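Local coordinates for protein glucoamylase (Thermoanaerobacterium thermosaccharolyticum, PDB 1LF6) that hydrolyses terminal alpha-1,4-linked glucose units successively from the non-reducing ends of glucan chains, probably releasing beta-D-glucose, at residues A[187-193]-A[245-251]. Residues are numbered along the deposited sequence; the frame is centred on the assembly and turned at random.
Sequences YTALSSN and EIVLSFG
Tyr187 to Ser192 and Ile246 to Gly251 pair as adjacent antiparallel strands in one sheet of the N-terminal super-beta-sandwich, away from the probable catalytic residues of the (alpha/alpha) barrel. Hydrogen-bonded pairs Tyr187–Gly251, Ala189–Ser249 and Ser191–Val247 alternate with non-hydrogen-bonded ones. On the face of the hydrogen-bonded pairs, helix 254-266 lays Leu265 on Ser191 and Val247 and Ala261 on Ser249, where compact side chains let it lie close. Besides the bond from Ser191 N, Val247 O takes a weak one from Ser191 OG at 3.4 Å.

The other face is largely apolar. Thr188 CG2 lies beside the Phe250 ring, 3.6 Å from CE1, while Thr188 OG1 bonds Tyr155 and the ring stacks on Tyr64. Ile246 CG2 meets Leu190 CD2 at 3.6 Å, its CD1 lies 4.0 Å from Ser192 CB, and Trp196 touches Ile246 and Leu190. With only an alanine here, Leu190 CD2 would lose its branched partner and a gap is likely to open beside Ser192.

Past the last pair, Asn193 closes the strand end: its N bonds Glu245 O, its amide stacks on the Glu245 carboxylate with planes 10° apart, and OD1 accepts Glu245 N at 2.7 Å, the donor standing 62° out of the amide plane.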
ATOM      1  N   TYR A 187      -6.309  12.592  19.752  1.00 34.01           N
ATOM      2  CA  TYR A 187      -6.824  13.942  19.526  1.00 33.92           C
ATOM      3  C   TYR A 187      -6.172  14.592  18.311  1.00 32.55           C
ATOM      4  O   TYR A 187      -4.991  14.375  18.034  1.00 33.85           O
ATOM      5  CB  TYR A 187      -6.546  14.836  20.743  1.00 34.14           C
ATOM      6  CG  TYR A 187      -7.244  14.437  22.022  1.00 35.87           C
ATOM      7  CD1 TYR A 187      -8.312  15.186  22.517  1.00 36.48           C
ATOM      8  CD2 TYR A 187      -6.820  13.330  22.755  1.00 36.66           C
ATOM      9  CE1 TYR A 187      -8.940  14.844  23.711  1.00 37.27           C
ATOM     10  CE2 TYR A 187      -7.442  12.978  23.952  1.00 37.40           C
ATOM     11  CZ  TYR A 187      -8.500  13.739  24.423  1.00 38.17           C
ATOM     12  OH  TYR A 187      -9.115  13.384  25.603  1.00 40.31           O
ATOM     13  N   THR A 188      -6.947  15.399  17.596  1.00 31.33           N
ATOM     14  CA  THR A 188      -6.442  16.122  16.440  1.00 29.31           C
ATOM     15  C   THR A 188      -6.778  17.598  16.614  1.00 30.10           C
ATOM     16  O   THR A 188      -7.811  17.955  17.189  1.00 29.07           O
ATOM     17  CB  THR A 188      -7.067  15.629  15.115  1.00 29.74           C
ATOM     18  OG1 THR A 188      -8.444  16.025  15.049  1.00 27.08           O
ATOM     19  CG2 THR A 188      -6.960  14.112  15.012  1.00 28.95           C
ATOM     20  N   ALA A 189      -5.894  18.451  16.114  1.00 30.24           N
ATOM     21  CA  ALA A 189      -6.079  19.891  16.203  1.00 29.23           C
ATOM     22  C   ALA A 189      -5.841  20.505  14.831  1.00 28.97           C
ATOM     23  O   ALA A 189      -4.759  20.363  14.260  1.00 30.18           O
ATOM     24  CB  ALA A 189      -5.106  20.475  17.220  1.00 29.14           C
ATOM     25  N   LEU A 190      -6.857  21.176  14.302  1.00 28.14           N
ATOM     26  CA  LEU A 190      -6.758  21.819  12.999  1.00 28.58           C
ATOM     27  C   LEU A 190      -6.558  23.319  13.224  1.00 30.07           C
ATOM     28  O   LEU A 190      -7.349  23.951  13.925  1.00 27.86           O
ATOM     29  CB  LEU A 190      -8.043  21.589  12.204  1.00 27.65           C
ATOM     30  CG  LEU A 190      -8.003  21.682  10.679  1.00 28.23           C
ATOM     31  CD1 LEU A 190      -9.418  21.845  10.163  1.00 27.04           C
ATOM     32  CD2 LEU A 190      -7.160  22.849  10.234  1.00 30.73           C
ATOM     33  N   SER A 191      -5.511  23.884  12.631  1.00 31.35           N
ATOM     34  CA  SER A 191      -5.227  25.307  12.791  1.00 32.73           C
ATOM     35  C   SER A 191      -4.871  26.000  11.482  1.00 33.57           C
ATOM     36  O   SER A 191      -4.592  25.352  10.471  1.00 34.01           O
ATOM     37  CB  SER A 191      -4.090  25.507  13.797  1.00 33.50           C
ATOM     38  OG  SER A 191      -2.884  24.930  13.324  1.00 34.83           O
ATOM     39  N   SER A 192      -4.882  27.330  11.517  1.00 33.89           N
ATOM     40  CA  SER A 192      -4.559  28.150  10.353  1.00 34.07           C
ATOM     41  C   SER A 192      -3.588  29.246  10.783  1.00 33.94           C
ATOM     42  O   SER A 192      -3.752  29.837  11.849  1.00 31.59           O
ATOM     43  CB  SER A 192      -5.834  28.779   9.788  1.00 33.29           C
ATOM     44  OG  SER A 192      -5.555  29.564   8.645  1.00 35.01           O
ATOM     45  N   ASN A 193      -2.576  29.514   9.962  1.00 34.31           N
ATOM     46  CA  ASN A 193      -1.600  30.544  10.295  1.00 34.54           C
ATOM     47  C   ASN A 193      -2.263  31.922  10.290  1.00 35.20           C
ATOM     48  O   ASN A 193      -1.789  32.853  10.945  1.00 35.01           O
ATOM     49  CB  ASN A 193      -0.424  30.509   9.309  1.00 34.37           C
ATOM     50  CG  ASN A 193      -0.804  30.983   7.921  1.00 34.44           C
ATOM     51  OD1 ASN A 193      -1.825  30.579   7.369  1.00 34.21           O
ATOM     52  ND2 ASN A 193       0.029  31.841   7.343  1.00 35.34           N
ATOM     53  N   GLU A 245      -1.369  28.770   5.433  1.00 30.54           N
ATOM     54  CA  GLU A 245      -0.857  27.484   5.882  1.00 31.15           C
ATOM     55  C   GLU A 245      -1.838  26.773   6.814  1.00 30.64           C
ATOM     56  O   GLU A 245      -2.241  27.325   7.841  1.00 29.99           O
ATOM     57  CB  GLU A 245       0.470  27.677   6.616  1.00 33.10           C
ATOM     58  CG  GLU A 245       1.516  28.437   5.823  1.00 38.22           C
ATOM     59  CD  GLU A 245       2.799  28.663   6.606  1.00 40.47           C
ATOM     60  OE1 GLU A 245       3.720  29.305   6.059  1.00 42.51           O
ATOM     61  OE2 GLU A 245       2.887  28.200   7.764  1.00 40.91           O
ATOM     62  N   ILE A 246      -2.217  25.550   6.453  1.00 29.26           N
ATOM     63  CA  ILE A 246      -3.127  24.760   7.275  1.00 27.34           C
ATOM     64  C   ILE A 246      -2.306  23.689   7.985  1.00 27.57           C
ATOM     65  O   ILE A 246      -1.514  22.981   7.355  1.00 28.66           O
ATOM     66  CB  ILE A 246      -4.233  24.092   6.415  1.00 28.11           C
ATOM     67  CG1 ILE A 246      -5.121  25.169   5.786  1.00 26.28           C
ATOM     68  CG2 ILE A 246      -5.082  23.155   7.276  1.00 26.23           C
ATOM     69  CD1 ILE A 246      -5.811  26.075   6.800  1.00 23.64           C
ATOM     70  N   VAL A 247      -2.479  23.583   9.298  1.00 27.70           N
ATOM     71  CA  VAL A 247      -1.738  22.601  10.076  1.00 27.72           C
ATOM     72  C   VAL A 247      -2.652  21.680  10.877  1.00 28.33           C
ATOM     73  O   VAL A 247      -3.564  22.138  11.565  1.00 28.20           O
ATOM     74  CB  VAL A 247      -0.748  23.288  11.055  1.00 28.40           C
ATOM     75  CG1 VAL A 247       0.004  22.239  11.865  1.00 25.61           C
ATOM     76  CG2 VAL A 247       0.229  24.159  10.279  1.00 27.95           C
ATOM     77  N   LEU A 248      -2.398  20.377  10.772  1.00 26.81           N
ATOM     78  CA  LEU A 248      -3.164  19.375  11.501  1.00 26.35           C
ATOM     79  C   LEU A 248      -2.200  18.617  12.400  1.00 27.10           C
ATOM     80  O   LEU A 248      -1.286  17.937  11.920  1.00 25.06           O
ATOM     81  CB  LEU A 248      -3.843  18.402  10.538  1.00 26.83           C
ATOM     82  CG  LEU A 248      -4.591  17.231  11.186  1.00 27.57           C
ATOM     83  CD1 LEU A 248      -5.786  17.741  11.977  1.00 24.99           C
ATOM     84  CD2 LEU A 248      -5.044  16.259  10.099  1.00 28.71           C
ATOM     85  N   SER A 249      -2.399  18.743  13.707  1.00 26.76           N
ATOM     86  CA  SER A 249      -1.535  18.079  14.666  1.00 27.63           C
ATOM     87  C   SER A 249      -2.271  16.990  15.436  1.00 26.85           C
ATOM     88  O   SER A 249      -3.503  16.976  15.496  1.00 27.70           O
ATOM     89  CB  SER A 249      -0.942  19.114  15.627  1.00 29.04           C
ATOM     90  OG  SER A 249      -0.198  20.083  14.905  1.00 31.13           O
ATOM     91  N   PHE A 250      -1.498  16.083  16.025  1.00 26.58           N
ATOM     92  CA  PHE A 250      -2.043  14.964  16.780  1.00 27.79           C
ATOM     93  C   PHE A 250      -1.439  14.895  18.176  1.00 29.21           C
ATOM     94  O   PHE A 250      -0.324  15.370  18.406  1.00 28.12           O
ATOM     95  CB  PHE A 250      -1.754  13.654  16.042  1.00 27.35           C
ATOM     96  CG  PHE A 250      -2.356  13.589  14.665  1.00 27.22           C
ATOM     97  CD1 PHE A 250      -3.550  12.909  14.446  1.00 27.43           C
ATOM     98  CD2 PHE A 250      -1.740  14.222  13.592  1.00 25.08           C
ATOM     99  CE1 PHE A 250      -4.121  12.860  13.178  1.00 26.97           C
ATOM    100  CE2 PHE A 250      -2.303  14.181  12.320  1.00 27.30           C
ATOM    101  CZ  PHE A 250      -3.498  13.498  12.112  1.00 26.42           C
ATOM    102  N   GLY A 251      -2.184  14.290  19.095  1.00 31.24           N
ATOM    103  CA  GLY A 251      -1.718  14.146  20.462  1.00 34.38           C
ATOM    104  C   GLY A 251      -2.610  13.197  21.239  1.00 35.72           C
ATOM    105  O   GLY A 251      -3.662  12.792  20.748  1.00 35.72           O
TER